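Local coordinates for protein beta-galactoside alpha-2,6-sialyltransferase (Photobacterium sp., PDB 2Z4T) that transfers sialic acid from a CMP-activated donor to the galactose of acceptors such as lactose, forming an alpha-2,6 linkage, at residues 118-123 with 147-152; 173-178 with 206-211; 387-392 with 508-513; 382-387 with 502-507; 29-34 with 107-112. One frame throughout, in Å; residues are numbered along the deposited sequence. Where two conformers were deposited one is given.

Contact 1 (118-123 with 147-152); sequences EVYVDH and RYIAWG. With GAL (beta-D-galactopyranose), chain B.
Glu118 OE2 and Arg147 NE form a salt bridge at 2.7 Å on one face of two parallel strands. The two side chains point the same way, and OE2 takes a second bond, 2.6 Å from Tyr120 OH. Arg147 NE arrives on the syn side of the carboxylate, tilted from its plane, while the hydroxyl stands above the other face, so one buried oxygen is gripped from both. Ser138 of helix 126-141 bonds Glu118 OE1 and Arg147 NH2. The backbones pair in parallel register from Glu118-Arg147 to Asp122-Trp151, the chain of bonds running from Tyr148 N to Glu118 O (2.9 Å) as far as Asp122 N to Ala150 O (3.0 Å). A weak bond from Gly152 N to Asp122 O follows. On the face with Glu118, Ile149 CG2 lies 4.2 Å from Tyr120 CD2 and also 4.0 Å above the Trp151 ring, toward its rim; on the other face Val121 CG1 meets Ala150 CB at 4.1 Å. Asp122 is held by Thr128 and Trp151 NE1 by Gln131, both on helix 126-141. Beyond the strand end, His123 NE2 donates to galactose O4 at 2.9 Å. Two parallel strands joined through helix 126-141 make a beta-alpha-beta unit of the N-terminal Rossmann-like domain of the GT-B fold, with acceptor and magnesium sites at the C-terminal strand ends.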
# COMPACT_ATOMS: atom_id res chain seq x y z
N GLU A 118 -9.64 8.31 -4.85
CA GLU A 118 -8.73 7.69 -3.91
C GLU A 118 -7.33 7.97 -4.41
O GLU A 118 -7.02 7.63 -5.55
CB GLU A 118 -8.95 6.19 -3.87
CG GLU A 118 -10.21 5.76 -3.17
CD GLU A 118 -10.44 4.26 -3.32
OE1 GLU A 118 -11.40 3.75 -2.70
OE2 GLU A 118 -9.67 3.61 -4.06
N VAL A 119 -6.52 8.61 -3.56
CA VAL A 119 -5.15 8.98 -3.89
C VAL A 119 -4.16 8.21 -3.00
O VAL A 119 -4.33 8.16 -1.77
CB VAL A 119 -4.95 10.49 -3.76
CG1 VAL A 119 -3.55 10.90 -4.17
CG2 VAL A 119 -5.99 11.27 -4.59
N TYR A 120 -3.14 7.60 -3.60
CA TYR A 120 -2.16 6.80 -2.87
C TYR A 120 -0.74 7.19 -3.25
O TYR A 120 -0.37 7.11 -4.43
CB TYR A 120 -2.33 5.32 -3.19
CG TYR A 120 -3.73 4.74 -3.06
CD1 TYR A 120 -4.10 4.02 -1.93
CD2 TYR A 120 -4.66 4.87 -4.10
CE1 TYR A 120 -5.36 3.46 -1.80
CE2 TYR A 120 -5.94 4.30 -4.00
CZ TYR A 120 -6.27 3.59 -2.83
OH TYR A 120 -7.51 3.02 -2.69
N VAL A 121 0.06 7.60 -2.26
CA VAL A 121 1.40 8.09 -2.54
C VAL A 121 2.43 7.43 -1.64
O VAL A 121 2.31 7.43 -0.39
CB VAL A 121 1.49 9.64 -2.38
CG1 VAL A 121 2.84 10.17 -2.87
CG2 VAL A 121 0.34 10.35 -3.12
N ASP A 122 3.47 6.88 -2.28
CA ASP A 122 4.59 6.32 -1.56
C ASP A 122 5.76 6.02 -2.50
O ASP A 122 5.57 5.62 -3.66
CB ASP A 122 4.17 5.03 -0.82
CG ASP A 122 5.34 4.35 -0.14
OD1 ASP A 122 6.10 5.05 0.58
OD2 ASP A 122 5.52 3.14 -0.32
N HIS A 123 6.96 6.17 -1.99
CA HIS A 123 8.17 5.98 -2.78
C HIS A 123 8.89 4.73 -2.27
O HIS A 123 9.82 4.27 -2.93
CB HIS A 123 9.10 7.17 -2.61
CG HIS A 123 9.67 7.27 -1.23
ND1 HIS A 123 8.94 7.73 -0.15
CD2 HIS A 123 10.89 6.92 -0.74
CE1 HIS A 123 9.68 7.67 0.94
NE2 HIS A 123 10.86 7.18 0.61
N ARG A 147 -8.86 6.19 -9.15
CA ARG A 147 -7.69 5.95 -8.32
C ARG A 147 -6.42 6.54 -8.92
O ARG A 147 -6.09 6.29 -10.08
CB ARG A 147 -7.53 4.47 -8.02
CG ARG A 147 -8.75 3.90 -7.36
CD ARG A 147 -8.56 2.46 -6.89
NE ARG A 147 -9.81 2.04 -6.27
CZ ARG A 147 -10.84 1.54 -6.95
NH1 ARG A 147 -10.74 1.32 -8.25
NH2 ARG A 147 -11.97 1.23 -6.31
N TYR A 148 -5.74 7.33 -8.11
CA TYR A 148 -4.51 7.99 -8.50
C TYR A 148 -3.40 7.47 -7.61
O TYR A 148 -3.52 7.48 -6.38
CB TYR A 148 -4.62 9.50 -8.30
CG TYR A 148 -5.61 10.23 -9.16
CD1 TYR A 148 -6.24 9.62 -10.24
CD2 TYR A 148 -5.90 11.58 -8.92
CE1 TYR A 148 -7.15 10.31 -11.03
CE2 TYR A 148 -6.79 12.28 -9.70
CZ TYR A 148 -7.41 11.65 -10.76
OH TYR A 148 -8.30 12.33 -11.53
N ILE A 149 -2.32 7.02 -8.24
CA ILE A 149 -1.14 6.56 -7.53
C ILE A 149 0.07 7.38 -7.91
O ILE A 149 0.17 7.91 -9.04
CB ILE A 149 -0.86 5.06 -7.80
CG1 ILE A 149 -0.47 4.82 -9.27
CG2 ILE A 149 -2.03 4.21 -7.35
CD1 ILE A 149 -0.11 3.36 -9.61
N ALA A 150 1.00 7.52 -6.97
CA ALA A 150 2.33 7.99 -7.29
C ALA A 150 3.23 7.08 -6.49
O ALA A 150 3.43 7.28 -5.29
CB ALA A 150 2.51 9.45 -6.90
N TRP A 151 3.73 6.05 -7.17
CA TRP A 151 4.48 4.95 -6.55
C TRP A 151 5.88 4.87 -7.10
O TRP A 151 6.12 5.15 -8.28
CB TRP A 151 3.81 3.59 -6.82
CG TRP A 151 2.61 3.24 -5.95
CD1 TRP A 151 2.21 3.85 -4.80
CD2 TRP A 151 1.67 2.17 -6.18
NE1 TRP A 151 1.08 3.24 -4.30
CE2 TRP A 151 0.73 2.21 -5.12
CE3 TRP A 151 1.53 1.19 -7.17
CZ2 TRP A 151 -0.33 1.30 -5.03
CZ3 TRP A 151 0.47 0.28 -7.09
CH2 TRP A 151 -0.44 0.33 -6.01
N GLY A 152 6.82 4.46 -6.27
CA GLY A 152 8.18 4.26 -6.74
C GLY A 152 8.51 2.84 -7.15
O GLY A 152 9.25 2.63 -8.09
C1 GAL B . 14.73 7.11 1.25
C2 GAL B . 14.26 8.20 2.21
C3 GAL B . 14.07 7.60 3.60
C4 GAL B . 13.19 6.35 3.54
C5 GAL B . 13.68 5.36 2.48
C6 GAL B . 12.71 4.20 2.24
O2 GAL B . 15.20 9.27 2.21
O3 GAL B . 13.49 8.56 4.47
O4 GAL B . 11.87 6.75 3.26
O5 GAL B . 13.82 6.03 1.25
O6 GAL B . 12.61 3.34 3.35

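Contact 2 (173-178 with 206-211); sequences NNHTPA and FDNLVP. With GLC (alpha-D-glucopyranose), chain C.
Thr176 and Asn208 bring the two backbones to a CA-CA separation of 4.9 Å, where an irregular loop meets residues 206-211 of helix 205-216. Thr176 N donates to Asn208 OD1 at 3.2 Å, tilted from the carbonyl plane. Thr176 OG1 returns the grip, donating over a short 2.5 Å to Asn208 O in the carbonyl plane, on a lone pair. The Asn208 amide thus binds the loop by its oxygen, while ND2 bonds Ser200 and a water that also donates to Asn174 O. Beside it, the His175 ring lies with one face over Asp207 CB, a CH-pi contact 3.8 Å from the centroid and 8° off the normal. Asn208 OD1 comes to the edge of the same ring, 3.4 Å from His175 CD2, and His204 bonds His175 NE2. Asn174, one step back, reaches glucose O1 through a weak bond from ND2. The loop is thereby fixed against this helix beside the lactose pocket, an acceptor-binding loop of the N-terminal GT-B domain.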
# COMPACT_ATOMS: atom_id res chain seq x y z
N ASN A 173 11.23 14.00 -6.43
CA ASN A 173 11.91 13.99 -5.13
C ASN A 173 11.17 13.09 -4.13
O ASN A 173 11.05 13.43 -2.94
CB ASN A 173 12.03 15.42 -4.57
CG ASN A 173 12.72 16.38 -5.53
OD1 ASN A 173 13.78 16.05 -6.09
ND2 ASN A 173 12.14 17.57 -5.73
N ASN A 174 10.66 11.96 -4.63
CA ASN A 174 9.97 10.95 -3.81
C ASN A 174 8.61 11.33 -3.28
O ASN A 174 8.05 10.59 -2.45
CB ASN A 174 10.86 10.55 -2.65
CG ASN A 174 12.13 9.90 -3.11
OD1 ASN A 174 12.15 9.21 -4.13
ND2 ASN A 174 13.21 10.11 -2.37
N HIS A 175 8.10 12.47 -3.72
CA HIS A 175 6.85 12.98 -3.20
C HIS A 175 5.82 13.30 -4.30
O HIS A 175 6.14 13.41 -5.50
CB HIS A 175 7.12 14.20 -2.30
CG HIS A 175 8.05 13.91 -1.16
ND1 HIS A 175 9.16 14.68 -0.89
CD2 HIS A 175 8.05 12.91 -0.23
CE1 HIS A 175 9.81 14.17 0.15
NE2 HIS A 175 9.15 13.11 0.57
N THR A 176 4.57 13.42 -3.86
CA THR A 176 3.46 13.96 -4.65
C THR A 176 3.96 14.98 -5.67
O THR A 176 4.53 16.00 -5.30
CB THR A 176 2.43 14.62 -3.70
OG1 THR A 176 2.02 13.66 -2.72
CG2 THR A 176 1.21 15.15 -4.45
N PRO A 177 3.76 14.69 -6.96
CA PRO A 177 4.14 15.62 -8.00
C PRO A 177 3.08 16.67 -8.27
O PRO A 177 1.89 16.43 -8.04
CB PRO A 177 4.32 14.72 -9.21
CG PRO A 177 3.37 13.56 -8.98
CD PRO A 177 3.22 13.42 -7.50
N ALA A 178 3.51 17.82 -8.78
CA ALA A 178 2.60 18.90 -9.15
C ALA A 178 1.48 18.41 -10.06
O ALA A 178 0.33 18.82 -9.91
CB ALA A 178 3.37 20.07 -9.83
N PHE A 206 3.81 14.68 4.85
CA PHE A 206 3.47 15.98 5.33
C PHE A 206 3.68 16.51 3.88
O PHE A 206 2.78 17.10 3.28
CB PHE A 206 4.51 16.64 6.25
CG PHE A 206 4.34 18.17 6.34
CD1 PHE A 206 3.71 18.75 7.43
CD2 PHE A 206 4.80 19.00 5.31
CE1 PHE A 206 3.53 20.14 7.50
CE2 PHE A 206 4.64 20.40 5.36
CZ PHE A 206 4.00 20.97 6.46
N ASP A 207 4.85 16.20 3.28
CA ASP A 207 5.19 16.55 1.89
C ASP A 207 4.36 15.86 0.81
O ASP A 207 4.27 16.35 -0.31
CB ASP A 207 6.66 16.25 1.59
CG ASP A 207 7.62 17.31 2.13
OD1 ASP A 207 7.22 18.45 2.39
OD2 ASP A 207 8.81 16.98 2.30
N ASN A 208 3.77 14.71 1.13
CA ASN A 208 2.85 14.08 0.19
C ASN A 208 1.44 14.68 0.23
O ASN A 208 0.78 14.77 -0.81
CB ASN A 208 2.78 12.57 0.40
CG ASN A 208 4.05 11.87 -0.03
OD1 ASN A 208 4.81 12.36 -0.88
ND2 ASN A 208 4.30 10.68 0.55
N LEU A 209 0.98 15.08 1.41
CA LEU A 209 -0.44 15.40 1.56
C LEU A 209 -0.70 16.88 1.61
O LEU A 209 -1.70 17.34 1.06
CB LEU A 209 -1.06 14.69 2.75
CG LEU A 209 -0.98 13.16 2.64
CD1 LEU A 209 -1.82 12.56 3.72
CD2 LEU A 209 -1.42 12.64 1.28
N VAL A 210 0.21 17.62 2.23
CA VAL A 210 0.03 19.05 2.35
C VAL A 210 -0.28 19.72 1.01
O VAL A 210 -1.25 20.46 0.94
CB VAL A 210 1.19 19.77 3.10
CG1 VAL A 210 1.09 21.30 2.90
CG2 VAL A 210 1.17 19.41 4.59
N PRO A 211 0.52 19.47 -0.05
CA PRO A 211 0.21 20.22 -1.29
C PRO A 211 -1.17 19.89 -1.82
O PRO A 211 -1.78 20.73 -2.47
CB PRO A 211 1.29 19.77 -2.28
CG PRO A 211 2.36 19.20 -1.44
CD PRO A 211 1.69 18.58 -0.24
C1 GLC C . 16.36 7.17 -3.82
C2 GLC C . 15.51 6.01 -3.30
C3 GLC C . 14.74 6.47 -2.07
C4 GLC C . 15.64 7.12 -1.01
C5 GLC C . 16.56 8.18 -1.68
C6 GLC C . 17.61 8.94 -0.84
O1 GLC C . 15.55 8.30 -4.15
O2 GLC C . 14.59 5.55 -4.26
O3 GLC C . 13.98 5.40 -1.57
O4 GLC C . 14.80 7.69 -0.03
O5 GLC C . 17.23 7.58 -2.77
O6 GLC C . 17.73 8.54 0.51
O HOH W 1 6.66 9.34 -0.51

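Contact 3 (387-392 with 508-513); sequences NESSPH and TGVCIA
Asn387 ND2 donates to Gly509 O at 2.8 Å, and Cys511 N donates to Ser389 OG at the same length, so two bonds clamp the turn 387-390 to the C-terminal tail. The first lies in the amide plane of Asn387 but meets the Gly509 carbonyl from above its plane; at 159° it is fairly straight. Cys511 packs its side chain beside these bonds: its SG is 3.7 Å from Asn387 CG and 3.6 Å from Ser390 CB, and its CB lies 3.3 Å from Ser389 OG. In the second shell, Asn387 OD1 accepts from both Ser389 N, in the carbonyl plane, and Ser389 OG, above it at 2.6 Å. The first of these makes an Asx turn, superimposed on a type I beta turn from Asn387 to Ser390. Ser389 OG lies between its backbone N and carbonyl carbon (chi1 68°), where it both donates to Asn387 OD1 and accepts from Cys511 N. Ser390 OG accepts from His392 N, forming an ST turn. The chemistry implies a division of labour: a disulfide ties Cys511 covalently to Cys506 within the tail, while the bonds to Asn387 and Ser389 join that tail to the turn after helix 371-386.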
# COMPACT_ATOMS: atom_id res chain seq x y z
N ASN A 387 28.69 -21.81 5.91
CA ASN A 387 30.03 -22.35 6.12
C ASN A 387 30.15 -23.01 7.51
O ASN A 387 29.88 -22.39 8.54
CB ASN A 387 31.08 -21.25 5.88
CG ASN A 387 32.53 -21.79 5.86
OD1 ASN A 387 32.92 -22.56 6.73
ND2 ASN A 387 33.32 -21.37 4.88
N GLU A 388 30.54 -24.28 7.54
CA GLU A 388 30.64 -25.03 8.80
C GLU A 388 31.63 -24.47 9.81
O GLU A 388 31.48 -24.69 11.02
CB GLU A 388 30.97 -26.50 8.54
CG GLU A 388 29.87 -27.22 7.77
CD GLU A 388 30.06 -28.73 7.77
OE1 GLU A 388 30.26 -29.30 8.87
OE2 GLU A 388 30.02 -29.33 6.67
N SER A 389 32.63 -23.74 9.32
CA SER A 389 33.67 -23.19 10.17
C SER A 389 33.22 -21.93 10.91
O SER A 389 34.03 -21.27 11.57
CB SER A 389 34.94 -22.93 9.36
OG SER A 389 34.73 -21.87 8.43
N SER A 390 31.94 -21.59 10.81
CA SER A 390 31.37 -20.47 11.58
C SER A 390 30.40 -20.89 12.68
O SER A 390 29.60 -21.83 12.50
CB SER A 390 30.67 -19.47 10.67
OG SER A 390 29.88 -18.54 11.43
N PRO A 391 30.42 -20.18 13.82
CA PRO A 391 29.40 -20.44 14.85
C PRO A 391 27.97 -20.08 14.39
O PRO A 391 27.02 -20.56 14.99
CB PRO A 391 29.83 -19.56 16.04
CG PRO A 391 30.74 -18.52 15.46
CD PRO A 391 31.38 -19.12 14.24
N HIS A 392 27.82 -19.27 13.34
CA HIS A 392 26.48 -18.92 12.83
C HIS A 392 25.92 -19.88 11.78
O HIS A 392 24.82 -19.70 11.27
CB HIS A 392 26.45 -17.46 12.35
CG HIS A 392 27.02 -16.52 13.36
ND1 HIS A 392 26.40 -16.26 14.57
CD2 HIS A 392 28.20 -15.86 13.40
CE1 HIS A 392 27.16 -15.46 15.29
NE2 HIS A 392 28.25 -15.20 14.60
N THR A 508 38.05 -16.12 2.87
CA THR A 508 39.04 -17.09 2.36
C THR A 508 38.48 -18.49 2.22
O THR A 508 39.17 -19.35 1.71
CB THR A 508 40.28 -17.23 3.30
OG1 THR A 508 39.85 -17.76 4.57
CG2 THR A 508 41.01 -15.89 3.49
N GLY A 509 37.26 -18.73 2.68
CA GLY A 509 36.73 -20.07 2.71
C GLY A 509 36.80 -20.69 4.10
O GLY A 509 36.10 -21.68 4.40
N VAL A 510 37.64 -20.13 4.97
CA VAL A 510 37.60 -20.51 6.37
C VAL A 510 37.16 -19.28 7.17
O VAL A 510 37.59 -18.15 6.89
CB VAL A 510 38.98 -21.06 6.88
CG1 VAL A 510 38.84 -21.69 8.28
CG2 VAL A 510 39.57 -22.09 5.88
N CYS A 511 36.26 -19.50 8.13
CA CYS A 511 35.75 -18.41 8.95
C CYS A 511 36.71 -18.07 10.11
O CYS A 511 36.81 -18.81 11.09
CB CYS A 511 34.34 -18.74 9.43
SG CYS A 511 33.09 -18.86 8.11
N ILE A 512 37.41 -16.95 9.99
CA ILE A 512 38.42 -16.54 10.96
C ILE A 512 37.88 -15.44 11.88
O ILE A 512 37.38 -14.43 11.40
CB ILE A 512 39.70 -16.05 10.24
CG1 ILE A 512 40.34 -17.22 9.48
CG2 ILE A 512 40.67 -15.44 11.23
CD1 ILE A 512 41.37 -16.81 8.46
N ALA A 513 37.98 -15.65 13.19
CA ALA A 513 37.48 -14.68 14.16
C ALA A 513 38.18 -13.34 14.02
O ALA A 513 39.28 -13.25 13.45
CB ALA A 513 37.60 -15.21 15.56

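Contact 4 (382-387 with 502-507); sequences INNAIN and DLPNCE
Asn383, facing the tail from the last turn of helix 371-386, packs its CB 3.6 Å from Cys506 CB, while its OD1 is bonded to Tyr419. Asn384 carries the main polar link: ND2 donates to Pro504 O at 3.1 Å, nearly straight at 171° and within the plane of the Asn384 amide. The same nitrogen bonds Asn380 O one turn earlier and has Cys506 SG 3.5 Å away. On its other branch, Asn384 OD1 bonds Ser390 and rests against the proline ring, 3.3 Å from Pro504 CD. Both ends of this buried amide are therefore engaged, which fixes its rotation. At Asn387, just past the helix, ND2 reaches a water at 2.9 Å that in turn donates to Cys506 O. Asn380 adds two more bonds, to Cys506 N and Pro504 O. The segment 502-507 thus runs beside the C-terminal end of helix 371-386; Leu503 touches Val464 of strand 460-465, and Ile382 and Ala385 lean on strand 356-360, both strands belonging to the parallel sheet of this domain.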
# COMPACT_ATOMS: atom_id res chain seq x y z
N ILE A 382 26.13 -14.15 4.46
CA ILE A 382 25.68 -15.40 3.82
C ILE A 382 26.70 -16.51 4.12
O ILE A 382 26.32 -17.63 4.50
CB ILE A 382 25.45 -15.22 2.29
CG1 ILE A 382 24.28 -14.27 2.04
CG2 ILE A 382 25.18 -16.56 1.59
CD1 ILE A 382 24.26 -13.66 0.69
N ASN A 383 27.98 -16.20 4.00
CA ASN A 383 29.04 -17.18 4.23
C ASN A 383 29.05 -17.74 5.63
O ASN A 383 29.23 -18.93 5.83
CB ASN A 383 30.41 -16.63 3.85
CG ASN A 383 30.58 -16.54 2.36
OD1 ASN A 383 29.83 -17.16 1.61
ND2 ASN A 383 31.56 -15.74 1.91
N ASN A 384 28.79 -16.87 6.60
CA ASN A 384 28.69 -17.30 7.98
C ASN A 384 27.60 -18.35 8.19
O ASN A 384 27.80 -19.32 8.93
CB ASN A 384 28.49 -16.08 8.86
CG ASN A 384 29.80 -15.54 9.38
OD1 ASN A 384 30.33 -16.08 10.35
ND2 ASN A 384 30.35 -14.49 8.73
N ALA A 385 26.48 -18.17 7.50
CA ALA A 385 25.33 -19.09 7.55
C ALA A 385 25.55 -20.47 6.91
O ALA A 385 25.02 -21.47 7.41
CB ALA A 385 24.07 -18.42 6.95
N ILE A 386 26.29 -20.50 5.80
CA ILE A 386 26.43 -21.72 4.98
C ILE A 386 27.80 -22.39 5.10
O ILE A 386 28.05 -23.41 4.46
CB ILE A 386 26.14 -21.45 3.47
CG1 ILE A 386 27.38 -20.80 2.79
CG2 ILE A 386 24.83 -20.66 3.28
CD1 ILE A 386 27.17 -20.32 1.33
N ASN A 387 28.69 -21.81 5.91
CA ASN A 387 30.03 -22.35 6.12
C ASN A 387 30.15 -23.01 7.51
O ASN A 387 29.88 -22.39 8.54
CB ASN A 387 31.08 -21.25 5.88
CG ASN A 387 32.53 -21.79 5.86
OD1 ASN A 387 32.92 -22.56 6.73
ND2 ASN A 387 33.32 -21.37 4.88
N ASP A 502 32.63 -7.64 14.47
CA ASP A 502 31.54 -8.54 14.93
C ASP A 502 31.47 -9.97 14.40
O ASP A 502 31.49 -10.92 15.19
CB ASP A 502 30.16 -7.91 15.14
CG ASP A 502 29.32 -8.63 16.23
OD1 ASP A 502 28.50 -7.98 16.91
OD2 ASP A 502 29.47 -9.85 16.42
N LEU A 503 31.41 -10.17 13.09
CA LEU A 503 31.29 -11.53 12.60
C LEU A 503 32.65 -12.01 12.11
O LEU A 503 33.47 -11.19 11.69
CB LEU A 503 30.28 -11.63 11.46
CG LEU A 503 28.82 -11.35 11.75
CD1 LEU A 503 28.07 -11.33 10.42
CD2 LEU A 503 28.20 -12.36 12.73
N PRO A 504 32.89 -13.34 12.14
CA PRO A 504 34.13 -13.89 11.62
C PRO A 504 34.23 -13.60 10.14
O PRO A 504 33.21 -13.54 9.47
CB PRO A 504 33.98 -15.40 11.81
CG PRO A 504 32.75 -15.62 12.62
CD PRO A 504 31.97 -14.37 12.67
N ASN A 505 35.45 -13.44 9.65
CA ASN A 505 35.67 -13.24 8.24
C ASN A 505 35.79 -14.58 7.46
O ASN A 505 36.79 -15.32 7.58
CB ASN A 505 36.90 -12.36 8.02
CG ASN A 505 37.09 -11.94 6.57
OD1 ASN A 505 36.30 -12.33 5.69
ND2 ASN A 505 38.13 -11.16 6.31
N CYS A 506 34.78 -14.87 6.65
CA CYS A 506 34.72 -16.11 5.93
C CYS A 506 35.23 -16.00 4.50
O CYS A 506 35.05 -16.93 3.72
CB CYS A 506 33.31 -16.65 5.94
SG CYS A 506 32.65 -16.89 7.59
N GLU A 507 35.86 -14.88 4.15
CA GLU A 507 36.13 -14.62 2.73
C GLU A 507 37.08 -15.63 2.09
O GLU A 507 36.93 -15.96 0.90
CB GLU A 507 36.54 -13.16 2.47
CG GLU A 507 37.97 -12.81 2.80
CD GLU A 507 38.23 -11.29 2.86
OE1 GLU A 507 39.04 -10.88 3.73
OE2 GLU A 507 37.65 -10.51 2.06
O HOH W 2 32.85 -19.05 3.22

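Contact 5 (29-34 with 107-112); sequences DINKTI and KVTLNV
Asn31 and Asn111 cross at about a right angle on one face of two parallel strands, with their amide planes 34° apart. Asn111 ND2 donates to Asn31 OD1 at 2.7 Å and also to Thr33 OG1 at 3.2 Å, spanning two same-face neighbours of the opposite strand. Asn31 CG is anti to its backbone N (chi1 -158°). Asn31 ND2 lies 3.4 Å from Thr109 CB, the two side chains running side by side. Asp29 and Lys107 also point the same way on this face, but their charged ends do not meet. The opposite face is mostly apolar. Ile30 lies alongside Val108, CD1 to CG2 at 4.1 Å, and Lys32 lays its CB 3.8 Å from Leu110 CD2. Ile34 crosses Leu110 and Val112 obliquely, its CD1 3.8 Å from Leu110 CD1. Leu42, Leu77 and Val79, from strands 39-42 and 77-80, pack onto this side. Between the two faces, regular parallel bonds run from Ile30 N to Lys107 O through to Asn111 N to Lys32 O at 2.7 Å. Strand 26-35 pairs in parallel with 103-122, itself antiparallel to 88-98 on its other side; with a largely hydrophobic face turned to a second sheet, this fits the immunoglobulin-like beta-sandwich of the N-terminal domain.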
# COMPACT_ATOMS: atom_id res chain seq x y z
N ASP A 29 -33.51 -7.80 -15.82
CA ASP A 29 -33.26 -6.89 -14.73
C ASP A 29 -31.86 -6.35 -14.90
O ASP A 29 -30.92 -7.13 -14.99
CB ASP A 29 -33.43 -7.58 -13.36
CG ASP A 29 -34.85 -8.15 -13.16
OD1 ASP A 29 -35.66 -7.51 -12.44
OD2 ASP A 29 -35.17 -9.22 -13.73
N ILE A 30 -31.71 -5.03 -14.94
CA ILE A 30 -30.40 -4.42 -15.01
C ILE A 30 -30.21 -3.51 -13.82
O ILE A 30 -31.08 -2.70 -13.50
CB ILE A 30 -30.22 -3.60 -16.30
CG1 ILE A 30 -30.43 -4.48 -17.53
CG2 ILE A 30 -28.84 -2.91 -16.31
CD1 ILE A 30 -30.76 -3.70 -18.80
N ASN A 31 -29.06 -3.65 -13.16
CA ASN A 31 -28.70 -2.85 -12.01
C ASN A 31 -27.32 -2.25 -12.27
O ASN A 31 -26.42 -2.96 -12.71
CB ASN A 31 -28.69 -3.72 -10.75
CG ASN A 31 -28.84 -2.88 -9.47
OD1 ASN A 31 -27.92 -2.14 -9.06
ND2 ASN A 31 -30.02 -3.00 -8.83
N LYS A 32 -27.16 -0.95 -12.03
CA LYS A 32 -25.90 -0.25 -12.27
C LYS A 32 -25.63 0.82 -11.23
O LYS A 32 -26.57 1.36 -10.63
CB LYS A 32 -25.93 0.44 -13.63
CG LYS A 32 -25.19 -0.28 -14.72
CD LYS A 32 -24.81 0.68 -15.84
CE LYS A 32 -23.56 1.47 -15.50
NZ LYS A 32 -23.02 2.21 -16.67
N THR A 33 -24.36 1.14 -11.05
CA THR A 33 -23.89 2.26 -10.25
C THR A 33 -22.82 2.93 -11.10
O THR A 33 -22.13 2.22 -11.80
CB THR A 33 -23.09 1.67 -9.02
OG1 THR A 33 -23.89 0.73 -8.29
CG2 THR A 33 -22.59 2.75 -8.06
N ILE A 34 -22.57 4.23 -11.14
CA ILE A 34 -23.19 5.47 -11.62
C ILE A 34 -23.04 6.63 -10.67
O ILE A 34 -23.53 6.61 -9.54
CB ILE A 34 -24.29 5.52 -12.75
CG1 ILE A 34 -25.65 6.03 -12.25
CG2 ILE A 34 -24.27 4.27 -13.62
CD1 ILE A 34 -26.58 6.46 -13.35
N LYS A 107 -36.77 -4.24 -15.90
CA LYS A 107 -36.65 -3.31 -14.78
C LYS A 107 -35.20 -2.87 -14.62
O LYS A 107 -34.32 -3.72 -14.45
CB LYS A 107 -37.15 -3.96 -13.48
CG LYS A 107 -38.59 -4.48 -13.54
CD LYS A 107 -39.59 -3.37 -13.23
CE LYS A 107 -41.03 -3.72 -13.63
NZ LYS A 107 -41.36 -5.14 -13.29
N VAL A 108 -34.96 -1.57 -14.65
CA VAL A 108 -33.61 -0.99 -14.57
C VAL A 108 -33.46 -0.18 -13.29
O VAL A 108 -34.30 0.65 -12.99
CB VAL A 108 -33.30 -0.07 -15.80
CG1 VAL A 108 -31.96 0.70 -15.62
CG2 VAL A 108 -33.27 -0.89 -17.07
N THR A 109 -32.39 -0.43 -12.55
CA THR A 109 -32.09 0.33 -11.35
C THR A 109 -30.74 1.01 -11.49
O THR A 109 -29.73 0.36 -11.74
CB THR A 109 -32.08 -0.57 -10.10
OG1 THR A 109 -33.40 -1.06 -9.89
CG2 THR A 109 -31.72 0.22 -8.88
N LEU A 110 -30.72 2.32 -11.33
CA LEU A 110 -29.49 3.07 -11.32
C LEU A 110 -29.24 3.58 -9.90
O LEU A 110 -30.03 4.38 -9.36
CB LEU A 110 -29.53 4.22 -12.34
CG LEU A 110 -29.85 3.83 -13.80
CD1 LEU A 110 -29.81 5.03 -14.73
CD2 LEU A 110 -28.90 2.78 -14.33
N ASN A 111 -28.18 3.06 -9.28
CA ASN A 111 -27.68 3.57 -8.01
C ASN A 111 -26.75 4.73 -8.34
O ASN A 111 -25.62 4.52 -8.86
CB ASN A 111 -26.92 2.47 -7.24
CG ASN A 111 -27.62 1.10 -7.30
OD1 ASN A 111 -28.73 0.93 -6.77
ND2 ASN A 111 -26.98 0.12 -7.97
N VAL A 112 -27.23 5.94 -8.08
CA VAL A 112 -26.42 7.15 -8.27
C VAL A 112 -25.68 7.50 -6.97
O VAL A 112 -26.29 7.69 -5.91
CB VAL A 112 -27.25 8.38 -8.77
CG1 VAL A 112 -26.31 9.54 -9.10
CG2 VAL A 112 -28.11 8.03 -10.01

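How the contacts relate
From the N terminus, contact 5 closes the first long loop, bringing 29-34 back to 107-112 across the all-beta sandwich domain. Strand 103-122 then runs on into the catalytic region, so contacts 5 and 1 share it, their centres about 31 Å apart. Contact 1 closes over one helix, and contact 2 follows in series, closing the loop from 173-178 to 206-211; the two touch, Val121 CG1 lying 3.5 Å from Asn208 CG. Contacts 4 and 3 cross, their segments alternating along the chain and sharing Asn387. They pin the chain's C-terminal tail to the end of helix 371-386, about 65 to 70 Å between centres from contact 5.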